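Local coordinates for protein CurD (PDB 5KP7) that binds 4'-phosphopantetheine and probably catalyses an acyl-condensing reaction of the hydroxymethylglutaryl-CoA synthase type, at residues M115-Q120 with C129-L134; I98-T103 with Q146-L151; R45-A50 with L386-Y391. The protein carries 3 engineered substitutions. One frame throughout, in Å; residues are numbered along the deposited sequence. Where two conformers were deposited one is given.

Contact 1: M115-Q120 with C129-L134; sequences MSTYIQ and CRMFEL
Glu133 OE2 accepts from Met115 N at 2.9 Å, nearly along its C-O axis and close to straight at the hydrogen (161°), and Phe132 O accepts from Ser116 OG at 2.8 Å, from above the carbonyl plane; these hydrogen bonds join helix 115-123 to strand 130-134. The extended Glu133 chain, with CG turned away from the backbone N (chi1 -171°), carries the carboxylate across to the helix. A leucine in its place would probably leave the N-H of Met115 without this acceptor. Ser116 is small enough to fit where helix and strand backbones come close, and its hydroxyl also bonds to Thr103 of the adjoining strand.

The rest is van der Waals packing of methionines on polar groups. Met115 CE lies against the Glu133 carboxylate, 3.6 Å from OE2. Met131 crosses Gln120 at about a right angle, laying SD 3.4 Å from Gln120 CD and CE beside NE2 of the same amide. Gln120 NE2 donates to Ser126 O, which steadies the amide that the thioether lies across. The helix and strand segments run at 132°, completing the beta-alpha-beta crossover from strand 98-104 to the parallel strand 130-134, part of the thiolase-like fold.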
loop_
_atom_site.group_PDB
_atom_site.type_symbol
_atom_site.label_atom_id
_atom_site.label_comp_id
_atom_site.label_asym_id
_atom_site.label_seq_id
_atom_site.Cartn_x
_atom_site.Cartn_y
_atom_site.Cartn_z
ATOM N N MET A 115 -8.100 -5.159 -17.384
ATOM C CA MET A 115 -9.131 -4.200 -16.944
ATOM C C MET A 115 -9.041 -2.890 -17.719
ATOM O O MET A 115 -10.009 -2.131 -17.787
ATOM C CB MET A 115 -9.025 -3.991 -15.426
ATOM C CG MET A 115 -9.503 -5.221 -14.749
ATOM S SD MET A 115 -9.599 -5.145 -12.934
ATOM C CE MET A 115 -7.861 -5.212 -12.494
ATOM N N SER A 116 -7.883 -2.642 -18.337
ATOM C CA SER A 116 -7.677 -1.443 -19.123
ATOM C C SER A 116 -8.713 -1.277 -20.245
ATOM O O SER A 116 -9.042 -0.156 -20.599
ATOM C CB SER A 116 -6.266 -1.436 -19.691
ATOM O OG SER A 116 -5.322 -1.439 -18.616
ATOM N N THR A 117 -9.176 -2.385 -20.816
ATOM C CA THR A 117 -10.186 -2.323 -21.893
ATOM C C THR A 117 -11.516 -1.704 -21.423
ATOM O O THR A 117 -12.033 -0.777 -22.046
ATOM C CB THR A 117 -10.439 -3.720 -22.495
ATOM O OG1 THR A 117 -10.860 -4.648 -21.480
ATOM C CG2 THR A 117 -9.154 -4.271 -23.100
ATOM N N TYR A 118 -12.022 -2.145 -20.284
ATOM C CA TYR A 118 -13.218 -1.539 -19.673
ATOM C C TYR A 118 -12.984 -0.105 -19.281
ATOM O O TYR A 118 -13.829 0.749 -19.483
ATOM C CB TYR A 118 -13.637 -2.319 -18.434
ATOM C CG TYR A 118 -14.254 -3.669 -18.697
ATOM C CD1 TYR A 118 -15.522 -3.769 -19.259
ATOM C CD2 TYR A 118 -13.662 -4.827 -18.258
ATOM C CE1 TYR A 118 -16.125 -5.004 -19.456
ATOM C CE2 TYR A 118 -14.257 -6.073 -18.449
ATOM C CZ TYR A 118 -15.504 -6.141 -19.059
ATOM O OH TYR A 118 -16.105 -7.378 -19.235
ATOM N N ILE A 119 -11.808 0.178 -18.732
ATOM C CA ILE A 119 -11.466 1.526 -18.296
ATOM C C ILE A 119 -11.461 2.490 -19.486
ATOM O O ILE A 119 -12.062 3.570 -19.451
ATOM C CB ILE A 119 -10.151 1.531 -17.499
ATOM C CG1 ILE A 119 -10.346 0.821 -16.152
ATOM C CG2 ILE A 119 -9.645 2.941 -17.276
ATOM C CD1 ILE A 119 -9.066 0.288 -15.534
ATOM N N GLN A 120 -10.824 2.086 -20.576
ATOM C CA GLN A 120 -10.835 2.875 -21.801
ATOM C C GLN A 120 -12.261 3.163 -22.292
ATOM O O GLN A 120 -12.573 4.299 -22.689
ATOM C CB GLN A 120 -10.028 2.151 -22.871
ATOM C CG GLN A 120 -10.006 2.809 -24.255
ATOM C CD GLN A 120 -10.138 1.797 -25.379
ATOM O OE1 GLN A 120 -10.797 0.762 -25.234
ATOM N NE2 GLN A 120 -9.477 2.064 -26.487
ATOM N N CYS A 129 -4.559 3.321 -28.600
ATOM C CA CYS A 129 -4.099 3.294 -27.214
ATOM C C CYS A 129 -3.639 1.873 -26.882
ATOM O O CYS A 129 -4.426 0.932 -27.022
ATOM C CB CYS A 129 -5.282 3.635 -26.306
ATOM S SG CYS A 129 -4.822 3.964 -24.599
ATOM N N ARG A 130 -2.406 1.729 -26.403
ATOM C CA ARG A 130 -1.942 0.456 -25.870
ATOM C C ARG A 130 -2.596 0.218 -24.514
ATOM O O ARG A 130 -2.635 1.145 -23.700
ATOM C CB ARG A 130 -0.430 0.499 -25.672
ATOM C CG ARG A 130 0.389 0.668 -26.928
ATOM C CD ARG A 130 1.848 0.483 -26.581
ATOM N NE ARG A 130 2.752 0.462 -27.731
ATOM C CZ ARG A 130 3.809 1.270 -27.920
ATOM N NH1 ARG A 130 4.086 2.285 -27.108
ATOM N NH2 ARG A 130 4.597 1.067 -28.960
ATOM N N MET A 131 -3.068 -1.003 -24.254
ATOM C CA MET A 131 -3.805 -1.321 -23.037
ATOM C C MET A 131 -3.320 -2.643 -22.484
ATOM O O MET A 131 -3.248 -3.631 -23.212
ATOM C CB MET A 131 -5.303 -1.423 -23.359
ATOM C CG MET A 131 -5.935 -0.095 -23.663
ATOM S SD MET A 131 -7.694 -0.222 -24.041
ATOM C CE MET A 131 -7.592 -0.899 -25.695
ATOM N N PHE A 132 -2.954 -2.666 -21.209
ATOM C CA PHE A 132 -2.547 -3.908 -20.563
ATOM C C PHE A 132 -2.604 -3.766 -19.048
ATOM O O PHE A 132 -2.827 -2.655 -18.524
ATOM C CB PHE A 132 -1.165 -4.414 -21.067
ATOM C CG PHE A 132 -0.078 -3.415 -20.972
ATOM C CD1 PHE A 132 0.692 -3.337 -19.827
ATOM C CD2 PHE A 132 0.197 -2.573 -22.027
ATOM C CE1 PHE A 132 1.715 -2.392 -19.724
ATOM C CE2 PHE A 132 1.221 -1.631 -21.941
ATOM C CZ PHE A 132 1.982 -1.553 -20.788
ATOM N N GLU A 133 -2.411 -4.893 -18.367
ATOM C CA GLU A 133 -2.478 -4.982 -16.900
ATOM C C GLU A 133 -1.160 -5.549 -16.378
ATOM O O GLU A 133 -0.616 -6.485 -16.955
ATOM C CB GLU A 133 -3.670 -5.853 -16.516
ATOM C CG GLU A 133 -4.037 -5.896 -15.051
ATOM C CD GLU A 133 -5.323 -6.663 -14.795
ATOM O OE1 GLU A 133 -5.304 -7.461 -13.844
ATOM O OE2 GLU A 133 -6.344 -6.485 -15.534
ATOM N N LEU A 134 -0.701 -5.018 -15.251
ATOM C CA LEU A 134 0.600 -5.312 -14.720
ATOM C C LEU A 134 0.468 -5.867 -13.301
ATOM O O LEU A 134 -0.272 -5.284 -12.490
ATOM C CB LEU A 134 1.416 -4.020 -14.744
ATOM C CG LEU A 134 2.899 -4.177 -14.492
ATOM C CD1 LEU A 134 3.651 -3.039 -15.150
ATOM C CD2 LEU A 134 3.201 -4.233 -13.000
#

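Contact 2: I98-T103 with Q146-L151; sequences IEMVIT and QMAINL
Met100 and Ile102, two residues apart on strand 98-104 and therefore on the same face of it, reach the flank of helix 140-154. The strand and helix segments run nearly antiparallel (168°), with axes 10.0 Å apart, a usual helix-on-sheet spacing, filled here by side chains from both layers.

Met100 comes first and covers most of the distance. Its CG stands opposite the backbone N (chi1 -176°), chi2 keeps the chain extended toward the helix, and the bend at chi3 (66°) brings the methyl down on the helix surface. There CE lies 3.8 Å from Ala148 CA, an ordinary van der Waals contact with the backbone that the small alanine allows. The same methyl meets the end of Leu151 tip to tip, CE to CD2 at 4.0 Å, and it also rests near Met147 O. The unbranched, pliable methionine suits a place where one methyl must settle between a helix backbone and a neighbouring leucine.

Ile102, two residues on, makes a shorter reach. Its CD1 touches Met147 CB at 3.9 Å, the two side chains crossing at a slant. Of the Met147 side chain it is CB that meets Ile102, since its far end leads away from the strand.

Ala148 also packs on Ala162 and Val164 of strand 161-168, so the helix straddles two neighbouring strands. This is the helix-on-sheet packing of an alpha/beta layer: helix 140-154 links parallel strands 130-134 and 161-168 in a beta-alpha-beta crossover that passes over strand 98-104 lying between them, as expected in the thiolase-like fold.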
loop_
_atom_site.group_PDB
_atom_site.type_symbol
_atom_site.label_atom_id
_atom_site.label_comp_id
_atom_site.label_asym_id
_atom_site.label_seq_id
_atom_site.Cartn_x
_atom_site.Cartn_y
_atom_site.Cartn_z
ATOM N N ILE A 98 -3.721 10.564 -24.673
ATOM C CA ILE A 98 -3.489 9.375 -23.834
ATOM C C ILE A 98 -3.407 8.158 -24.781
ATOM O O ILE A 98 -4.402 7.781 -25.400
ATOM C CB ILE A 98 -4.568 9.176 -22.763
ATOM C CG1 ILE A 98 -4.576 10.374 -21.799
ATOM C CG2 ILE A 98 -4.327 7.858 -22.034
ATOM C CD1 ILE A 98 -5.804 10.456 -20.899
ATOM N N GLU A 99 -2.210 7.595 -24.919
ATOM C CA GLU A 99 -1.988 6.463 -25.810
ATOM C C GLU A 99 -1.493 5.196 -25.102
ATOM O O GLU A 99 -1.090 4.253 -25.762
ATOM C CB GLU A 99 -1.014 6.853 -26.920
ATOM C CG GLU A 99 -1.580 7.995 -27.776
ATOM C CD GLU A 99 -0.988 8.097 -29.156
ATOM O OE1 GLU A 99 0.021 7.420 -29.461
ATOM O OE2 GLU A 99 -1.542 8.916 -29.950
ATOM N N MET A 100 -1.522 5.183 -23.776
ATOM C CA MET A 100 -1.248 3.973 -23.017
ATOM C C MET A 100 -2.066 4.014 -21.743
ATOM O O MET A 100 -2.083 5.061 -21.063
ATOM C CB MET A 100 0.243 3.846 -22.698
ATOM C CG MET A 100 0.581 2.541 -21.990
ATOM S SD MET A 100 2.345 2.142 -21.916
ATOM C CE MET A 100 2.977 3.380 -20.895
ATOM N N VAL A 101 -2.745 2.906 -21.444
ATOM C CA VAL A 101 -3.466 2.722 -20.186
ATOM C C VAL A 101 -2.902 1.454 -19.537
ATOM O O VAL A 101 -2.986 0.372 -20.124
ATOM C CB VAL A 101 -4.978 2.564 -20.415
ATOM C CG1 VAL A 101 -5.679 2.235 -19.117
ATOM C CG2 VAL A 101 -5.583 3.819 -21.014
ATOM N N ILE A 102 -2.279 1.613 -18.373
ATOM C CA ILE A 102 -1.745 0.493 -17.606
ATOM C C ILE A 102 -2.549 0.370 -16.332
ATOM O O ILE A 102 -2.593 1.310 -15.510
ATOM C CB ILE A 102 -0.265 0.659 -17.232
ATOM C CG1 ILE A 102 0.579 0.947 -18.490
ATOM C CG2 ILE A 102 0.203 -0.605 -16.538
ATOM C CD1 ILE A 102 2.072 1.065 -18.220
ATOM N N THR A 103 -3.217 -0.767 -16.147
ATOM C CA THR A 103 -3.899 -1.055 -14.894
ATOM C C THR A 103 -2.985 -1.916 -14.051
ATOM O O THR A 103 -2.454 -2.917 -14.535
ATOM C CB THR A 103 -5.241 -1.746 -15.156
ATOM O OG1 THR A 103 -6.043 -0.885 -15.972
ATOM C CG2 THR A 103 -5.972 -1.978 -13.863
ATOM N N GLN A 146 6.831 3.523 -13.691
ATOM C CA GLN A 146 8.138 3.507 -14.351
ATOM C C GLN A 146 8.027 3.236 -15.836
ATOM O O GLN A 146 8.759 3.834 -16.613
ATOM C CB GLN A 146 9.088 2.523 -13.661
ATOM C CG GLN A 146 9.443 2.958 -12.230
ATOM C CD GLN A 146 10.158 4.299 -12.165
ATOM O OE1 GLN A 146 10.906 4.667 -13.072
ATOM N NE2 GLN A 146 9.923 5.043 -11.110
ATOM N N MET A 147 7.115 2.359 -16.243
ATOM C CA MET A 147 6.913 2.090 -17.702
ATOM C C MET A 147 6.382 3.345 -18.410
ATOM O O MET A 147 6.816 3.677 -19.515
ATOM C CB MET A 147 5.953 0.897 -17.901
ATOM C CG MET A 147 6.501 -0.458 -17.446
ATOM S SD MET A 147 8.184 -0.904 -17.886
ATOM C CE MET A 147 9.069 -0.472 -16.393
ATOM N N ALA A 148 5.481 4.063 -17.736
ATOM C CA ALA A 148 4.907 5.309 -18.281
ATOM C C ALA A 148 5.980 6.397 -18.408
ATOM O O ALA A 148 6.052 7.090 -19.425
ATOM C CB ALA A 148 3.719 5.769 -17.441
ATOM N N ILE A 149 6.795 6.539 -17.367
ATOM C CA ILE A 149 7.930 7.475 -17.393
ATOM C C ILE A 149 8.810 7.171 -18.620
ATOM O O ILE A 149 9.219 8.064 -19.374
ATOM C CB ILE A 149 8.745 7.368 -16.083
ATOM C CG1 ILE A 149 7.958 8.018 -14.942
ATOM C CG2 ILE A 149 10.137 8.022 -16.240
ATOM C CD1 ILE A 149 8.395 7.599 -13.548
ATOM N N ASN A 150 9.113 5.892 -18.806
ATOM C CA ASN A 150 9.979 5.521 -19.926
ATOM C C ASN A 150 9.351 5.703 -21.288
ATOM O O ASN A 150 10.078 5.938 -22.257
ATOM C CB ASN A 150 10.552 4.121 -19.759
ATOM C CG ASN A 150 11.508 4.030 -18.584
ATOM O OD1 ASN A 150 11.896 5.058 -17.978
ATOM N ND2 ASN A 150 11.845 2.792 -18.209
ATOM N N LEU A 151 8.033 5.611 -21.396
ATOM C CA LEU A 151 7.370 6.005 -22.658
ATOM C C LEU A 151 7.701 7.474 -22.993
ATOM O O LEU A 151 8.143 7.790 -24.105
ATOM C CB LEU A 151 5.853 5.790 -22.592
ATOM C CG LEU A 151 5.067 6.362 -23.784
ATOM C CD1 LEU A 151 5.409 5.611 -25.072
ATOM C CD2 LEU A 151 3.563 6.300 -23.499
#

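Contact 3: R45-A50 with L386-Y391; sequences RKLAQA and LSMEEY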
loop_
_atom_site.group_PDB
_atom_site.type_symbol
_atom_site.label_atom_id
_atom_site.label_comp_id
_atom_site.label_asym_id
_atom_site.label_seq_id
_atom_site.Cartn_x
_atom_site.Cartn_y
_atom_site.Cartn_z
ATOM N N ARG A 45 -12.003 0.199 15.468
ATOM C CA ARG A 45 -12.498 0.094 16.874
ATOM C C ARG A 45 -13.756 -0.773 16.982
ATOM O O ARG A 45 -13.925 -1.516 17.943
ATOM C CB ARG A 45 -12.797 1.474 17.461
ATOM C CG ARG A 45 -11.564 2.372 17.623
ATOM C CD ARG A 45 -11.788 3.442 18.671
ATOM N NE ARG A 45 -10.599 4.226 19.031
ATOM C CZ ARG A 45 -10.637 5.328 19.799
ATOM N NH1 ARG A 45 -11.791 5.795 20.263
ATOM N NH2 ARG A 45 -9.515 5.986 20.094
ATOM N N LYS A 46 -14.635 -0.694 15.993
ATOM C CA LYS A 46 -15.821 -1.563 15.949
ATOM C C LYS A 46 -15.467 -3.043 15.772
ATOM O O LYS A 46 -16.084 -3.898 16.413
ATOM C CB LYS A 46 -16.797 -1.119 14.856
ATOM C CG LYS A 46 -17.351 0.272 15.075
ATOM C CD LYS A 46 -18.403 0.626 14.044
ATOM C CE LYS A 46 -18.570 2.127 13.986
ATOM N NZ LYS A 46 -19.697 2.505 13.116
ATOM N N LEU A 47 -14.470 -3.332 14.929
ATOM C CA LEU A 47 -13.946 -4.693 14.737
ATOM C C LEU A 47 -13.300 -5.216 16.027
ATOM O O LEU A 47 -13.593 -6.334 16.445
ATOM C CB LEU A 47 -12.942 -4.748 13.564
ATOM C CG LEU A 47 -12.356 -6.100 13.120
ATOM C CD1 LEU A 47 -13.452 -6.964 12.542
ATOM C CD2 LEU A 47 -11.261 -5.963 12.066
ATOM N N ALA A 48 -12.461 -4.394 16.661
ATOM C CA ALA A 48 -11.841 -4.740 17.955
ATOM C C ALA A 48 -12.886 -5.085 19.021
ATOM O O ALA A 48 -12.773 -6.122 19.679
ATOM C CB ALA A 48 -10.945 -3.613 18.442
ATOM N N GLN A 49 -13.892 -4.220 19.182
ATOM C CA GLN A 49 -15.002 -4.460 20.122
ATOM C C GLN A 49 -15.717 -5.768 19.824
ATOM O O GLN A 49 -16.002 -6.548 20.730
ATOM C CB GLN A 49 -16.020 -3.315 20.081
ATOM C CG GLN A 49 -15.518 -2.042 20.743
ATOM C CD GLN A 49 -16.328 -0.795 20.400
ATOM O OE1 GLN A 49 -16.957 -0.703 19.344
ATOM N NE2 GLN A 49 -16.299 0.183 21.298
ATOM N N ALA A 50 -15.999 -5.997 18.545
ATOM C CA ALA A 50 -16.690 -7.205 18.099
ATOM C C ALA A 50 -15.912 -8.502 18.303
ATOM O O ALA A 50 -16.521 -9.565 18.331
ATOM C CB ALA A 50 -17.076 -7.078 16.637
ATOM N N LEU A 386 -19.891 2.040 8.133
ATOM C CA LEU A 386 -20.591 0.762 8.342
ATOM C C LEU A 386 -20.683 0.365 9.816
ATOM O O LEU A 386 -19.728 0.535 10.558
ATOM C CB LEU A 386 -19.861 -0.380 7.647
ATOM C CG LEU A 386 -19.787 -0.320 6.118
ATOM C CD1 LEU A 386 -18.756 -1.306 5.618
ATOM C CD2 LEU A 386 -21.147 -0.607 5.498
ATOM N N SER A 387 -21.826 -0.191 10.208
ATOM C CA SER A 387 -21.915 -0.910 11.479
ATOM C C SER A 387 -21.274 -2.274 11.286
ATOM O O SER A 387 -21.056 -2.755 10.151
ATOM C CB SER A 387 -23.363 -1.087 11.916
ATOM O OG SER A 387 -24.052 -1.958 11.043
ATOM N N MET A 388 -20.983 -2.928 12.399
ATOM C CA MET A 388 -20.413 -4.271 12.314
ATOM C C MET A 388 -21.430 -5.267 11.704
ATOM O O MET A 388 -21.044 -6.196 10.975
ATOM C CB MET A 388 -19.932 -4.697 13.710
ATOM C CG MET A 388 -18.862 -5.746 13.700
ATOM S SD MET A 388 -17.359 -5.376 12.782
ATOM C CE MET A 388 -16.836 -7.060 12.505
ATOM N N GLU A 389 -22.714 -5.049 11.971
ATOM C CA GLU A 389 -23.790 -5.832 11.372
ATOM C C GLU A 389 -23.827 -5.696 9.839
ATOM O O GLU A 389 -23.957 -6.692 9.122
ATOM C CB GLU A 389 -25.138 -5.411 11.958
ATOM C CG GLU A 389 -26.333 -6.195 11.443
ATOM C CD GLU A 389 -27.617 -5.895 12.205
ATOM O OE1 GLU A 389 -27.586 -5.846 13.458
ATOM O OE2 GLU A 389 -28.675 -5.724 11.549
ATOM N N GLU A 390 -23.726 -4.462 9.359
ATOM C CA GLU A 390 -23.675 -4.203 7.916
ATOM C C GLU A 390 -22.439 -4.832 7.288
ATOM O O GLU A 390 -22.535 -5.458 6.235
ATOM C CB GLU A 390 -23.734 -2.709 7.633
ATOM C CG GLU A 390 -25.109 -2.100 7.837
ATOM C CD GLU A 390 -25.101 -0.589 7.937
ATOM O OE1 GLU A 390 -24.122 -0.020 8.471
ATOM O OE2 GLU A 390 -26.067 0.049 7.461
ATOM N N TYR A 391 -21.286 -4.677 7.943
ATOM C CA TYR A 391 -20.029 -5.240 7.450
ATOM C C TYR A 391 -20.122 -6.758 7.299
ATOM O O TYR A 391 -19.748 -7.311 6.270
ATOM C CB TYR A 391 -18.855 -4.846 8.363
ATOM C CG TYR A 391 -17.536 -5.538 8.076
ATOM C CD1 TYR A 391 -16.754 -5.187 6.971
ATOM C CD2 TYR A 391 -17.050 -6.537 8.911
ATOM C CE1 TYR A 391 -15.540 -5.809 6.726
ATOM C CE2 TYR A 391 -15.842 -7.174 8.663
ATOM C CZ TYR A 391 -15.079 -6.801 7.583
ATOM O OH TYR A 391 -13.882 -7.447 7.344
HETATM O O HOH W 1 -17.577 2.149 10.838
#
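Met388 enters the contact with CB directed toward helix 44-50, and its chain bends at chi2 (57°) to lie along that helix. CG comes first, 3.7 Å from Ala50 CB, where a one-carbon side chain lets the thioether approach closely. SD then passes over the backbone of the turn below, 4.0 Å from Leu47 CA and near Lys46 O. The tip, CE, ends against Leu47 CD1 at 3.4 Å, tighter than usual for two methyls, the two side chains crossing at a slant; CE also lies 4.1 Å from Ala50 CB. A methionine suits this groove because it can follow the helix surface without branching.

The polar part lies beside it. Lys46 reaches across with its chain extended beyond CG and donates from NZ to Leu386 O at 3.2 Å, from above the carbonyl plane. A water doubles this link: it accepts from Lys46 NZ and donates to Leu386 O, at 2.7 Å from the oxygen, so one carbonyl is held twice. The length of lysine is what spans the gap.

The helix that bears Met388 opens with a capping box: Ser387 N donates to Glu390 OE1 (2.9 Å, 178°), and Glu390 N returns a bond to Ser387 OG at 3.0 Å, fixing the turn from which Met388 projects.

Around them, Leu386 pairs through its backbone with Gln41 of strand 40-43, which leads into helix 44-50, and its side chain meets Val68. Helix 388-397 packs on helix 44-50 and is bonded through Tyr391 OH to Lys66 of strand 65-67 and to Glu189.

Overall arrangement
Contacts 1 and 2 are neighbours, with centres 11 Å apart, and serve the same sheet from opposite faces: helix 115-123 packs on one side and helix 140-154 on the other. Strands 98-104 and 130-134 are adjacent there, bonded through Leu134 N and Thr103 O at 2.8 Å. Along the chain, contact 1 is nested inside the loop closed by contact 2, and both inside that closed by contact 3. Contact 3 stands apart, its centre 36 Å from that of contact 1 and 40 Å from that of contact 2. It alone approaches the ligand: the Leu47 side chain is about 8 Å from the bound 4'-phosphopantetheine, and about 9 Å from the side chains of Arg57 and Ser191, which bind it.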